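Local coordinates for GTP pyrophosphokinase (Streptococcus pneumoniae, PDB 2BE3), which probably transfers pyrophosphate from ATP to GTP or GDP, making the (p)ppGpp alarmones of the stringent response, as RelA/SpoT family synthetases do, at residues A[15-20]-A[130-135]; A[25-30]-A[43-48]; A[68-73]-A[135-140]; A[85-90]-A[192-197]; A[124-129]-A[139-144]. All blocks are in the same frame, centred on the assembly; numbering follows the deposited sequence.

Contact 1 of 5, residues A[15-20]-A[130-135]; sequences YIQAVG and VDTING
A18 and V130 bring the two backbones closest, with CA atoms 6.3 Å apart, where one turn of the long helix 6-35 passes the end of strand 122-130 and the loop that follows it. Q17 carries the polar part. Its chi1 (-166°) sets CG anti to the backbone N; beyond it the extended chain takes the amide past V130, the two side chains sliding by each other in opposite directions. At the tip, NE2 donates to the carbonyl O of D131 over 2.8 Å. The bond is nearly straight, 171° at the hydrogen, and the oxygen lies in the amide plane, while the donor is tilted 22° from the carbonyl plane. NE2 is also bonded to E21, one turn further along the helix, which, with the D131 bond, restrains the turn of the amide. OE1 takes a hydrogen from a water at 2.6 Å, which has a longer, weak link to T132 OG1.

The loop belongs to the beta hairpin of strands 122-130 and 137-147, and T132 to G135 form a type I turn, closed by the bond from G135 N to T132 O. The apolar part is V130 CG1 against A18 CB, 3.8 Å; V130 CB lies beside the amide, 3.8 Å from Q17 NE2. D131 starts away from the helix, and its OD1 accepts from Q100 N of the second subunit. I133 N is bonded to Q32 OE1, also of the second subunit, which places this hairpin tip in the dimer interface.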
# COMPACT_ATOMS: atom_id res chain seq x y z
N TYR A 15 11.45 -5.41 -0.37
CA TYR A 15 11.84 -4.01 -0.26
C TYR A 15 11.20 -3.12 -1.33
O TYR A 15 10.67 -2.07 -1.01
CB TYR A 15 13.38 -3.88 -0.29
CG TYR A 15 14.04 -4.64 0.83
CD1 TYR A 15 14.22 -4.04 2.08
CD2 TYR A 15 14.44 -5.96 0.68
CE1 TYR A 15 14.81 -4.71 3.12
CE2 TYR A 15 15.03 -6.65 1.72
CZ TYR A 15 15.21 -6.02 2.94
OH TYR A 15 15.78 -6.71 4.00
N ILE A 16 11.22 -3.53 -2.59
CA ILE A 16 10.47 -2.84 -3.64
C ILE A 16 8.98 -2.74 -3.24
O ILE A 16 8.37 -1.67 -3.29
CB ILE A 16 10.66 -3.56 -5.03
CG1 ILE A 16 12.13 -3.50 -5.48
CG2 ILE A 16 9.78 -2.98 -6.14
CD1 ILE A 16 12.49 -4.46 -6.64
N GLN A 17 8.39 -3.87 -2.84
CA GLN A 17 7.02 -3.89 -2.35
C GLN A 17 6.78 -2.92 -1.17
O GLN A 17 5.83 -2.12 -1.23
CB GLN A 17 6.62 -5.31 -1.94
CG GLN A 17 5.15 -5.46 -1.75
CD GLN A 17 4.77 -6.80 -1.22
OE1 GLN A 17 5.53 -7.76 -1.32
NE2 GLN A 17 3.60 -6.88 -0.61
N ALA A 18 7.62 -3.00 -0.14
CA ALA A 18 7.57 -2.11 1.05
C ALA A 18 7.70 -0.61 0.76
O ALA A 18 6.95 0.18 1.34
CB ALA A 18 8.60 -2.53 2.12
N VAL A 19 8.67 -0.22 -0.07
CA VAL A 19 8.79 1.16 -0.57
C VAL A 19 7.51 1.66 -1.28
O VAL A 19 7.04 2.78 -1.02
CB VAL A 19 10.01 1.36 -1.53
CG1 VAL A 19 9.97 2.77 -2.13
CG2 VAL A 19 11.31 1.17 -0.74
N GLY A 20 6.98 0.83 -2.17
CA GLY A 20 5.73 1.12 -2.87
C GLY A 20 4.56 1.33 -1.92
O GLY A 20 3.84 2.31 -2.03
N VAL A 130 5.68 -6.99 5.03
CA VAL A 130 4.93 -7.11 3.76
C VAL A 130 4.36 -8.53 3.62
O VAL A 130 5.00 -9.50 4.04
CB VAL A 130 5.78 -6.74 2.52
CG1 VAL A 130 6.05 -5.26 2.51
CG2 VAL A 130 7.10 -7.53 2.49
N ASP A 131 3.16 -8.63 3.05
CA ASP A 131 2.59 -9.93 2.69
C ASP A 131 3.00 -10.29 1.27
O ASP A 131 2.97 -9.47 0.36
CB ASP A 131 1.07 -9.93 2.85
CG ASP A 131 0.65 -9.77 4.30
OD1 ASP A 131 0.78 -10.74 5.08
OD2 ASP A 131 0.18 -8.68 4.65
N THR A 132 3.38 -11.54 1.10
CA THR A 132 4.13 -12.00 -0.05
C THR A 132 3.52 -13.35 -0.36
O THR A 132 3.12 -14.04 0.58
CB THR A 132 5.62 -12.13 0.40
OG1 THR A 132 6.29 -10.88 0.23
CG2 THR A 132 6.38 -13.21 -0.31
N ILE A 133 3.44 -13.75 -1.63
CA ILE A 133 2.94 -15.09 -1.99
C ILE A 133 3.74 -16.24 -1.36
O ILE A 133 3.23 -17.36 -1.18
CB ILE A 133 2.75 -15.29 -3.51
CG1 ILE A 133 4.10 -15.42 -4.22
CG2 ILE A 133 1.95 -14.13 -4.10
CD1 ILE A 133 4.11 -16.46 -5.31
N ASN A 134 4.99 -15.96 -0.98
CA ASN A 134 5.75 -16.88 -0.12
C ASN A 134 5.60 -16.62 1.38
O ASN A 134 6.39 -17.12 2.18
CB ASN A 134 7.23 -16.84 -0.49
CG ASN A 134 7.47 -17.04 -1.96
OD1 ASN A 134 7.91 -16.12 -2.65
ND2 ASN A 134 7.16 -18.24 -2.46
N GLY A 135 4.59 -15.84 1.78
CA GLY A 135 4.37 -15.57 3.20
C GLY A 135 4.77 -14.17 3.66
O GLY A 135 5.46 -13.45 2.95
O HOH W 1 7.51 -9.05 -2.47

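Contact 2 of 5, residues A[25-30]-A[43-48]; sequences KLRGIR and EFVTGR
V45 meets helix 6-35 twice: its side chain packs against L26 and R27, and its carbonyl O accepts from R27. NH2 of R27 donates to V45 O at 2.8 Å, 169° at the hydrogen, with the oxygen at the guanidinium edge and in its plane. NE of R27 adds a weak bond to the same V45 O at 3.4 Å. The arm is extended from CG to NE, and on the way R27 CG lies 3.7 Å from V45 CB, so the methylenes and the valine cross while the tip bonds. One residue before R27, L26 CB reaches V45 CG1 at 3.8 Å.

R30 works one helical turn further on. Its CG is anti to the backbone N, and a bend at chi3 (69°) turns the chain at NE; NH1 then donates to E43 O at 3.0 Å. This bond is less straight, and the donor stands above the carbonyl plane.

The backbone frame is regular: helix segment 25-30 and strand segment 43-48 run antiparallel, 176° between directions, with axes 8.5 Å apart. E43 and F44 both face M82 of strand 77-83, a classic beta bulge at the start of edge strand 42-49. V45 points to the helix, while F44 and T46 point away. Behind the contact, L26 also packs on L79 and V81 of that neighbouring strand, so the helix packs on the sheet face, running antiparallel to strand 42-49.

Across this contact both arginines give N-H groups to backbone carbonyls; their positive charge would probably polarise the C=O groups of V45 and E43.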
# COMPACT_ATOMS: atom_id res chain seq x y z
N LYS A 25 1.22 5.06 1.63
CA LYS A 25 0.76 5.30 2.99
C LYS A 25 1.21 6.66 3.54
O LYS A 25 0.42 7.37 4.10
CB LYS A 25 1.18 4.16 3.91
CG LYS A 25 0.32 2.92 3.70
CD LYS A 25 1.03 1.70 4.25
CE LYS A 25 0.04 0.58 4.57
NZ LYS A 25 0.73 -0.52 5.30
N LEU A 26 2.45 7.05 3.29
CA LEU A 26 2.92 8.36 3.73
C LEU A 26 2.22 9.54 3.03
O LEU A 26 1.85 10.52 3.70
CB LEU A 26 4.43 8.43 3.58
CG LEU A 26 5.11 7.46 4.56
CD1 LEU A 26 6.57 7.30 4.26
CD2 LEU A 26 4.88 7.88 6.00
N ARG A 27 2.01 9.43 1.71
CA ARG A 27 1.20 10.36 0.96
C ARG A 27 -0.26 10.38 1.40
O ARG A 27 -0.93 11.39 1.27
CB ARG A 27 1.29 10.05 -0.53
CG ARG A 27 2.70 10.25 -1.08
CD ARG A 27 2.83 9.74 -2.48
NE ARG A 27 4.19 9.93 -2.93
CZ ARG A 27 4.73 9.34 -3.98
NH1 ARG A 27 4.03 8.48 -4.73
NH2 ARG A 27 6.00 9.60 -4.27
N GLY A 28 -0.77 9.27 1.93
CA GLY A 28 -2.17 9.25 2.34
C GLY A 28 -2.34 10.06 3.62
O GLY A 28 -3.39 10.65 3.84
N ILE A 29 -1.29 10.15 4.42
CA ILE A 29 -1.30 11.07 5.55
C ILE A 29 -1.55 12.50 5.12
O ILE A 29 -2.49 13.12 5.59
CB ILE A 29 0.02 10.99 6.37
CG1 ILE A 29 0.15 9.61 7.05
CG2 ILE A 29 0.13 12.18 7.38
CD1 ILE A 29 1.64 9.26 7.36
N ARG A 30 -0.74 12.99 4.18
CA ARG A 30 -0.89 14.29 3.59
C ARG A 30 -2.31 14.49 3.06
O ARG A 30 -2.96 15.50 3.34
CB ARG A 30 0.13 14.47 2.46
CG ARG A 30 0.02 15.76 1.69
CD ARG A 30 1.05 15.83 0.56
NE ARG A 30 0.69 14.86 -0.47
CZ ARG A 30 1.55 14.28 -1.31
NH1 ARG A 30 2.85 14.57 -1.26
NH2 ARG A 30 1.08 13.40 -2.17
N GLU A 43 4.83 17.72 2.81
CA GLU A 43 4.64 18.23 1.48
C GLU A 43 4.93 17.24 0.38
O GLU A 43 4.22 17.19 -0.62
CB GLU A 43 5.56 19.43 1.22
CG GLU A 43 5.51 20.52 2.27
CD GLU A 43 5.99 21.86 1.74
OE1 GLU A 43 6.05 22.04 0.49
OE2 GLU A 43 6.29 22.73 2.57
N PHE A 44 6.04 16.53 0.52
CA PHE A 44 6.55 15.65 -0.52
C PHE A 44 6.97 14.36 0.13
O PHE A 44 7.46 14.35 1.25
CB PHE A 44 7.73 16.25 -1.30
CG PHE A 44 7.42 17.58 -1.95
CD1 PHE A 44 6.57 17.66 -3.05
CD2 PHE A 44 8.00 18.75 -1.45
CE1 PHE A 44 6.27 18.91 -3.64
CE2 PHE A 44 7.72 20.02 -2.06
CZ PHE A 44 6.85 20.09 -3.14
N VAL A 45 6.71 13.26 -0.57
CA VAL A 45 7.16 11.97 -0.16
C VAL A 45 7.86 11.30 -1.32
O VAL A 45 7.33 11.18 -2.40
CB VAL A 45 6.04 11.05 0.39
CG1 VAL A 45 6.64 9.66 0.77
CG2 VAL A 45 5.34 11.69 1.56
N THR A 46 9.01 10.73 -0.99
CA THR A 46 9.88 10.11 -1.96
C THR A 46 10.34 8.76 -1.36
O THR A 46 10.28 8.59 -0.15
CB THR A 46 10.97 11.14 -2.21
OG1 THR A 46 10.62 11.87 -3.41
CG2 THR A 46 12.27 10.58 -2.36
N GLY A 47 10.72 7.81 -2.20
CA GLY A 47 11.34 6.59 -1.76
C GLY A 47 12.13 5.86 -2.83
O GLY A 47 11.92 6.07 -4.02
N ARG A 48 13.03 4.98 -2.39
CA ARG A 48 13.88 4.20 -3.27
C ARG A 48 14.33 2.91 -2.58
O ARG A 48 14.54 2.89 -1.41
CB ARG A 48 15.12 5.03 -3.66
CG ARG A 48 15.91 5.55 -2.45
CD ARG A 48 17.22 4.89 -2.44
NE ARG A 48 18.02 4.97 -1.21
CZ ARG A 48 17.93 4.18 -0.13
NH1 ARG A 48 16.98 3.23 -0.01
NH2 ARG A 48 18.80 4.36 0.86

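Contact 3 of 5, residues A[68-73]-A[135-140]; sequences TLEHDL and GAKTIL
E70 reaches across to K137 in a salt bridge at the surface. Its CB lies against Y15 OH of helix 6-35. CG stands between the backbone N and the carbonyl carbon (chi1 68°), and it lies 3.6 Å above the H71 ring plane, over its centre. The chain is extended beyond CG, which carries the carboxylate forward. CD comes within 3.8 Å of K137 NZ, and OE1 makes the bond itself, taking a hydrogen from NZ at 3.0 Å. NZ meets OE1 on the syn side, 23° out of the carboxylate plane; OE2 stays 3.9 Å from NZ. From the other side K137 leaves its strand with CG anti to the backbone N and bends at chi2, and the two side chains cross. A tetraethylene glycol, probably from the crystallisation liquor, lies about 5 Å from the E70 side chain.

L140 packs its CD1 methyl against backbone carbonyls, 3.5 Å from H71 O, close to the carbonyl end of the short helix 69-72. Two waters bridge the backbones. One gives a hydrogen to E70 O and accepts from L140 N; the other donates to both L73 O and L140 O.

This joins a short helix, which precedes strand 77-83, to the start of the central strand 137-147 of the five-stranded mixed sheet in a RelA/SpoT-type domain, whose family belongs to the nucleotidyltransferase clan.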
# COMPACT_ATOMS: atom_id res chain seq x y z
N THR A 68 23.65 -11.62 7.39
CA THR A 68 23.14 -10.61 8.32
C THR A 68 22.63 -9.35 7.61
O THR A 68 22.17 -8.39 8.24
CB THR A 68 24.19 -10.27 9.42
OG1 THR A 68 25.24 -9.48 8.87
CG2 THR A 68 24.80 -11.55 9.98
N LEU A 69 22.68 -9.37 6.28
CA LEU A 69 22.35 -8.21 5.49
C LEU A 69 21.02 -7.58 5.88
O LEU A 69 20.93 -6.36 6.11
CB LEU A 69 22.38 -8.58 4.02
CG LEU A 69 21.98 -7.49 3.02
CD1 LEU A 69 22.82 -6.20 3.25
CD2 LEU A 69 22.04 -7.99 1.58
N GLU A 70 19.97 -8.39 6.01
CA GLU A 70 18.64 -7.86 6.27
C GLU A 70 18.47 -7.35 7.72
O GLU A 70 17.52 -6.61 8.04
CB GLU A 70 17.60 -8.92 5.96
CG GLU A 70 17.61 -10.10 6.91
CD GLU A 70 16.67 -11.19 6.46
OE1 GLU A 70 15.54 -11.26 7.00
OE2 GLU A 70 17.03 -11.97 5.56
N HIS A 71 19.41 -7.73 8.57
CA HIS A 71 19.33 -7.34 9.95
C HIS A 71 20.16 -6.11 10.22
O HIS A 71 19.84 -5.35 11.16
CB HIS A 71 19.81 -8.51 10.86
CG HIS A 71 19.16 -9.83 10.54
ND1 HIS A 71 17.85 -10.12 10.89
CD2 HIS A 71 19.62 -10.92 9.88
CE1 HIS A 71 17.55 -11.34 10.49
NE2 HIS A 71 18.60 -11.85 9.88
N ASP A 72 21.22 -5.91 9.45
CA ASP A 72 22.25 -4.92 9.80
C ASP A 72 22.15 -3.66 8.96
O ASP A 72 22.51 -2.59 9.45
CB ASP A 72 23.67 -5.48 9.65
CG ASP A 72 24.03 -6.54 10.72
OD1 ASP A 72 23.34 -6.66 11.76
OD2 ASP A 72 25.05 -7.24 10.49
N LEU A 73 21.71 -3.78 7.71
CA LEU A 73 21.52 -2.64 6.83
C LEU A 73 20.12 -2.03 6.96
O LEU A 73 19.13 -2.62 6.53
CB LEU A 73 21.83 -3.04 5.38
CG LEU A 73 22.15 -1.93 4.38
CD1 LEU A 73 23.08 -0.91 5.01
CD2 LEU A 73 22.70 -2.46 3.06
N GLY A 135 4.59 -15.84 1.78
CA GLY A 135 4.37 -15.57 3.20
C GLY A 135 4.77 -14.17 3.66
O GLY A 135 5.46 -13.45 2.95
N ALA A 136 4.32 -13.79 4.84
CA ALA A 136 4.71 -12.54 5.48
C ALA A 136 6.23 -12.45 5.59
O ALA A 136 6.89 -13.42 5.92
CB ALA A 136 4.09 -12.44 6.85
N LYS A 137 6.77 -11.26 5.30
CA LYS A 137 8.19 -11.00 5.40
C LYS A 137 8.42 -9.63 6.08
O LYS A 137 7.91 -8.60 5.62
CB LYS A 137 8.80 -11.10 4.00
CG LYS A 137 10.22 -10.63 3.91
CD LYS A 137 11.16 -11.76 4.33
CE LYS A 137 12.46 -11.23 4.92
NZ LYS A 137 13.17 -12.38 5.51
N THR A 138 9.16 -9.63 7.18
CA THR A 138 9.50 -8.41 7.92
C THR A 138 10.84 -7.82 7.46
O THR A 138 11.83 -8.52 7.39
CB THR A 138 9.55 -8.65 9.42
OG1 THR A 138 8.25 -9.03 9.89
CG2 THR A 138 9.89 -7.39 10.12
N ILE A 139 10.84 -6.55 7.13
CA ILE A 139 12.05 -5.88 6.66
C ILE A 139 12.34 -4.63 7.52
O ILE A 139 11.45 -4.12 8.24
CB ILE A 139 11.98 -5.55 5.12
CG1 ILE A 139 10.78 -4.70 4.75
CG2 ILE A 139 11.91 -6.83 4.27
CD1 ILE A 139 11.11 -3.26 4.60
N LEU A 140 13.58 -4.16 7.50
CA LEU A 140 13.87 -2.82 7.98
C LEU A 140 13.66 -1.76 6.88
O LEU A 140 14.19 -1.88 5.74
CB LEU A 140 15.29 -2.70 8.59
CG LEU A 140 15.60 -3.58 9.82
CD1 LEU A 140 17.09 -3.49 10.18
CD2 LEU A 140 14.74 -3.26 11.00
O HOH W 2 15.88 -5.42 6.13
O HOH W 3 16.67 -2.36 5.26

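Contact 4 of 5, residues A[85-90]-A[192-197]; sequences FVDDVK and EIRDDI
R194 NH2 is gripped by two acids: D88 of this contact and E91 one turn further on. Its bond to D88 OD1 is 2.8 Å long and 170° at the hydrogen, with the oxygen at the guanidinium edge, in its plane. D88 is itself steadied by its other oxygen, OD2, which accepts from F85 N at 3.0 Å from above the carboxylate plane.

The arm of R194 leaves helix 194-203 with CG anti to the backbone N (chi1 175°) and runs extended to NE across the F85 ring. CG sits over the ring centre, 3.7 Å from the centroid, a CH-pi contact, while the ring and guanidinium planes stand 80° apart. D87 CB covers one guanidinium face, 3.4 Å from R194 CZ. At the ring's edge F85 CZ meets I197 CD1 at 3.7 Å, and M190 of helix 170-191 packs on both residues.

K90 NZ bonds to D87 O and shares a water with R194 NH1, 4.4 Å from K90 NZ. The water sits between two positive groups, and the nearby D87, D88 and E91 would probably offset their repulsion. The R194 salt bridges and the F85 packing together join helix 194-203 to the start of helix 89-97.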
# COMPACT_ATOMS: atom_id res chain seq x y z
N PHE A 85 8.45 22.84 8.22
CA PHE A 85 9.21 23.40 9.33
C PHE A 85 10.00 22.35 10.09
O PHE A 85 9.55 21.21 10.24
CB PHE A 85 8.26 24.08 10.31
CG PHE A 85 7.53 25.26 9.75
CD1 PHE A 85 8.17 26.49 9.62
CD2 PHE A 85 6.19 25.17 9.39
CE1 PHE A 85 7.52 27.58 9.12
CE2 PHE A 85 5.52 26.28 8.90
CZ PHE A 85 6.19 27.48 8.75
N VAL A 86 11.15 22.74 10.63
CA VAL A 86 11.88 21.92 11.60
C VAL A 86 10.95 21.35 12.70
O VAL A 86 11.01 20.18 13.05
CB VAL A 86 13.03 22.73 12.30
CG1 VAL A 86 13.70 21.92 13.45
CG2 VAL A 86 14.04 23.17 11.31
N ASP A 87 10.09 22.21 13.25
CA ASP A 87 9.20 21.81 14.32
C ASP A 87 8.06 20.90 13.81
O ASP A 87 7.29 20.38 14.59
CB ASP A 87 8.63 23.05 14.99
CG ASP A 87 9.64 23.75 15.92
OD1 ASP A 87 10.81 23.36 16.07
OD2 ASP A 87 9.23 24.75 16.54
N ASP A 88 7.93 20.74 12.48
CA ASP A 88 6.98 19.76 11.95
C ASP A 88 7.51 18.32 12.10
O ASP A 88 6.74 17.36 12.10
CB ASP A 88 6.68 20.02 10.48
CG ASP A 88 5.84 21.25 10.26
OD1 ASP A 88 5.19 21.75 11.22
OD2 ASP A 88 5.85 21.74 9.09
N VAL A 89 8.82 18.18 12.17
CA VAL A 89 9.42 16.86 12.26
C VAL A 89 8.78 16.05 13.40
O VAL A 89 8.28 14.95 13.16
CB VAL A 89 10.98 16.93 12.36
CG1 VAL A 89 11.56 15.56 12.58
CG2 VAL A 89 11.52 17.63 11.04
N LYS A 90 8.74 16.61 14.60
CA LYS A 90 8.16 15.88 15.72
C LYS A 90 6.69 15.51 15.47
O LYS A 90 6.19 14.53 16.00
CB LYS A 90 8.33 16.65 17.05
CG LYS A 90 7.50 17.95 17.18
CD LYS A 90 7.90 18.68 18.42
CE LYS A 90 7.11 19.93 18.60
NZ LYS A 90 7.47 20.95 17.55
N GLU A 192 10.93 31.26 13.41
CA GLU A 192 10.63 32.38 14.27
C GLU A 192 9.18 32.86 14.10
O GLU A 192 8.59 33.36 15.04
CB GLU A 192 11.58 33.53 13.93
CG GLU A 192 12.21 34.22 15.09
CD GLU A 192 13.18 33.33 15.84
OE1 GLU A 192 14.39 33.33 15.49
OE2 GLU A 192 12.72 32.64 16.77
N ILE A 193 8.63 32.72 12.89
CA ILE A 193 7.23 33.10 12.62
C ILE A 193 6.37 31.90 12.19
O ILE A 193 5.40 32.06 11.44
CB ILE A 193 7.13 34.26 11.61
CG1 ILE A 193 7.66 33.85 10.23
CG2 ILE A 193 7.84 35.53 12.14
CD1 ILE A 193 7.30 34.82 9.19
N ARG A 194 6.72 30.72 12.67
CA ARG A 194 5.98 29.51 12.37
C ARG A 194 4.54 29.62 12.85
O ARG A 194 3.61 29.17 12.16
CB ARG A 194 6.66 28.26 12.98
CG ARG A 194 5.88 26.98 12.81
CD ARG A 194 6.61 25.85 13.47
NE ARG A 194 5.99 24.55 13.23
CZ ARG A 194 5.42 23.80 14.18
NH1 ARG A 194 5.37 24.25 15.43
NH2 ARG A 194 4.86 22.62 13.87
N ASP A 195 4.35 30.19 14.03
CA ASP A 195 3.02 30.23 14.62
C ASP A 195 2.13 31.09 13.75
O ASP A 195 0.99 30.74 13.51
CB ASP A 195 3.02 30.78 16.06
CG ASP A 195 3.68 29.83 17.06
OD1 ASP A 195 3.98 28.64 16.75
OD2 ASP A 195 3.88 30.28 18.21
N ASP A 196 2.66 32.22 13.27
CA ASP A 196 1.93 33.12 12.40
C ASP A 196 1.60 32.47 11.05
O ASP A 196 0.49 32.62 10.55
CB ASP A 196 2.73 34.42 12.15
CG ASP A 196 3.01 35.20 13.45
OD1 ASP A 196 2.07 35.80 14.03
OD2 ASP A 196 4.18 35.21 13.90
N ILE A 197 2.57 31.76 10.48
CA ILE A 197 2.36 31.10 9.22
C ILE A 197 1.27 30.02 9.34
O ILE A 197 0.40 29.94 8.48
CB ILE A 197 3.67 30.49 8.66
CG1 ILE A 197 4.66 31.60 8.26
CG2 ILE A 197 3.36 29.53 7.50
CD1 ILE A 197 6.12 31.16 8.30
O HOH W 4 4.57 21.63 16.73

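Contact 5 of 5, residues A[124-129]-A[139-144]; sequences VVVEYT and ILAEIQ
Six backbone hydrogen bonds tie V124, V126 and Y128 to I143, A141 and I139, each pair bonded in both directions. V124 N lies 2.7 Å from I143 O, among the shortest of them. A141 N lies 3.0 Å from V126 O, at the long end. I139 N to Y128 O is the straightest, 176° at the hydrogen. V125 with E142 and E127 with L140 are the intervening non-hydrogen-bonded pairs, and the segment directions stand 149° apart, a twisted antiparallel ladder. CA-H...O contacts fill in between, as from V125 CA to A141 O at 3.4 Å. A side chain joins the backbone here as well: I139 CG1 takes the position between the backbone N and the carbonyl carbon (chi1 57°), where it comes 3.5 Å from Y128 O.

Apolar contacts occupy the face of V124, V126, Y128, I139, A141 and I143. V126 CG2 lies 4.1 Å from A141 CB, V126 CG1 meets I143 CD1 at 4.3 Å, and Y128 CB meets I139 CD1 at 4.4 Å. Helix 6-35 packs on this face: A18 touches both Y128 and I139.

On the other face E127 CG lies 3.9 Å from L140 CD2, the two side chains side by side and pointing the same way. The carboxylate of E127 goes on to a salt bridge with R103 of strand 102-109.

Polar ends are held too. Y128 OH bonds to E21 and K25 of helix 6-35, and Q144 NE2 donates to E142 OE1 from above the carboxylate plane.

Together these strands form the beta hairpin 122-130/137-147, inside the mixed five-stranded sheet at the core of the RelA/SpoT-type domain.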
# COMPACT_ATOMS: atom_id res chain seq x y z
N VAL A 124 14.00 7.81 11.16
CA VAL A 124 13.27 6.81 11.87
C VAL A 124 13.38 5.46 11.18
O VAL A 124 13.03 5.33 10.00
CB VAL A 124 11.88 7.31 12.45
CG1 VAL A 124 11.54 8.71 12.06
CG2 VAL A 124 10.74 6.28 12.41
N VAL A 125 13.96 4.49 11.90
CA VAL A 125 14.10 3.13 11.40
C VAL A 125 12.95 2.27 11.90
O VAL A 125 12.65 2.29 13.09
CB VAL A 125 15.46 2.50 11.77
CG1 VAL A 125 15.59 1.09 11.18
CG2 VAL A 125 16.63 3.42 11.29
N VAL A 126 12.26 1.57 11.01
CA VAL A 126 11.05 0.86 11.40
C VAL A 126 11.12 -0.58 10.96
O VAL A 126 11.82 -0.90 10.01
CB VAL A 126 9.71 1.51 10.87
CG1 VAL A 126 9.55 3.03 11.31
CG2 VAL A 126 9.57 1.36 9.36
N GLU A 127 10.44 -1.46 11.69
CA GLU A 127 10.15 -2.78 11.18
C GLU A 127 8.82 -2.69 10.46
O GLU A 127 7.85 -2.13 10.99
CB GLU A 127 10.07 -3.80 12.29
CG GLU A 127 11.39 -4.27 12.67
CD GLU A 127 11.39 -5.14 13.91
OE1 GLU A 127 10.29 -5.51 14.42
OE2 GLU A 127 12.52 -5.44 14.37
N TYR A 128 8.82 -3.21 9.23
CA TYR A 128 7.65 -3.18 8.37
C TYR A 128 7.48 -4.58 7.79
O TYR A 128 8.43 -5.17 7.26
CB TYR A 128 7.81 -2.11 7.28
CG TYR A 128 6.56 -1.89 6.45
CD1 TYR A 128 5.49 -1.14 6.94
CD2 TYR A 128 6.44 -2.48 5.17
CE1 TYR A 128 4.34 -0.96 6.19
CE2 TYR A 128 5.28 -2.32 4.42
CZ TYR A 128 4.23 -1.55 4.93
OH TYR A 128 3.08 -1.37 4.19
N THR A 129 6.28 -5.13 7.92
CA THR A 129 5.97 -6.45 7.37
C THR A 129 5.18 -6.33 6.07
O THR A 129 4.16 -5.64 6.01
CB THR A 129 5.20 -7.29 8.41
OG1 THR A 129 6.05 -7.40 9.54
CG2 THR A 129 4.87 -8.72 7.87
N ILE A 139 10.84 -6.55 7.13
CA ILE A 139 12.05 -5.88 6.66
C ILE A 139 12.34 -4.63 7.52
O ILE A 139 11.45 -4.12 8.24
CB ILE A 139 11.98 -5.55 5.12
CG1 ILE A 139 10.78 -4.70 4.75
CG2 ILE A 139 11.91 -6.83 4.27
CD1 ILE A 139 11.11 -3.26 4.60
N LEU A 140 13.58 -4.16 7.50
CA LEU A 140 13.87 -2.82 7.98
C LEU A 140 13.66 -1.76 6.88
O LEU A 140 14.19 -1.88 5.74
CB LEU A 140 15.29 -2.70 8.59
CG LEU A 140 15.60 -3.58 9.82
CD1 LEU A 140 17.09 -3.49 10.18
CD2 LEU A 140 14.74 -3.26 11.00
N ALA A 141 12.95 -0.69 7.24
CA ALA A 141 12.90 0.51 6.35
C ALA A 141 13.37 1.76 7.12
O ALA A 141 13.16 1.87 8.34
CB ALA A 141 11.52 0.71 5.78
N GLU A 142 14.03 2.67 6.44
CA GLU A 142 14.45 3.91 7.06
C GLU A 142 13.62 5.07 6.50
O GLU A 142 13.63 5.31 5.28
CB GLU A 142 15.92 4.12 6.82
CG GLU A 142 16.54 5.30 7.53
CD GLU A 142 17.70 5.87 6.74
OE1 GLU A 142 17.48 6.32 5.56
OE2 GLU A 142 18.83 5.85 7.29
N ILE A 143 12.84 5.73 7.36
CA ILE A 143 12.12 6.94 6.97
C ILE A 143 12.89 8.16 7.48
O ILE A 143 13.07 8.33 8.70
CB ILE A 143 10.68 6.97 7.51
CG1 ILE A 143 9.92 5.69 7.09
CG2 ILE A 143 9.97 8.27 7.03
CD1 ILE A 143 8.62 5.47 7.84
N GLN A 144 13.36 9.00 6.56
CA GLN A 144 13.98 10.25 6.93
C GLN A 144 13.02 11.43 6.81
O GLN A 144 12.18 11.48 5.90
CB GLN A 144 15.20 10.48 6.07
CG GLN A 144 16.37 9.64 6.51
CD GLN A 144 17.64 10.12 5.91
OE1 GLN A 144 17.93 11.31 5.94
NE2 GLN A 144 18.40 9.22 5.32

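Helix 6-35 and the hairpin of strands 122-130 and 137-147 tie four of the contacts together. Contacts 1, 3 and 5 cluster, with centres 10 to 13 Å apart: V130 O of contact 1 and K137 N of contact 3 are 2.8 Å apart, a probable hydrogen bond across the hairpin. Contact 2 uses the same helix as contact 1, and V19 CG2 lies 3.7 Å from R48 O between them; its centre is about 14 Å from that of contact 5. Contact 4 stands apart, its centre about 35 Å from those of contacts 1 and 3, on the opposite side of the chain's centre. Contact 1 is at the dimer interface, whereas no other chain of the assembly touches contact 4.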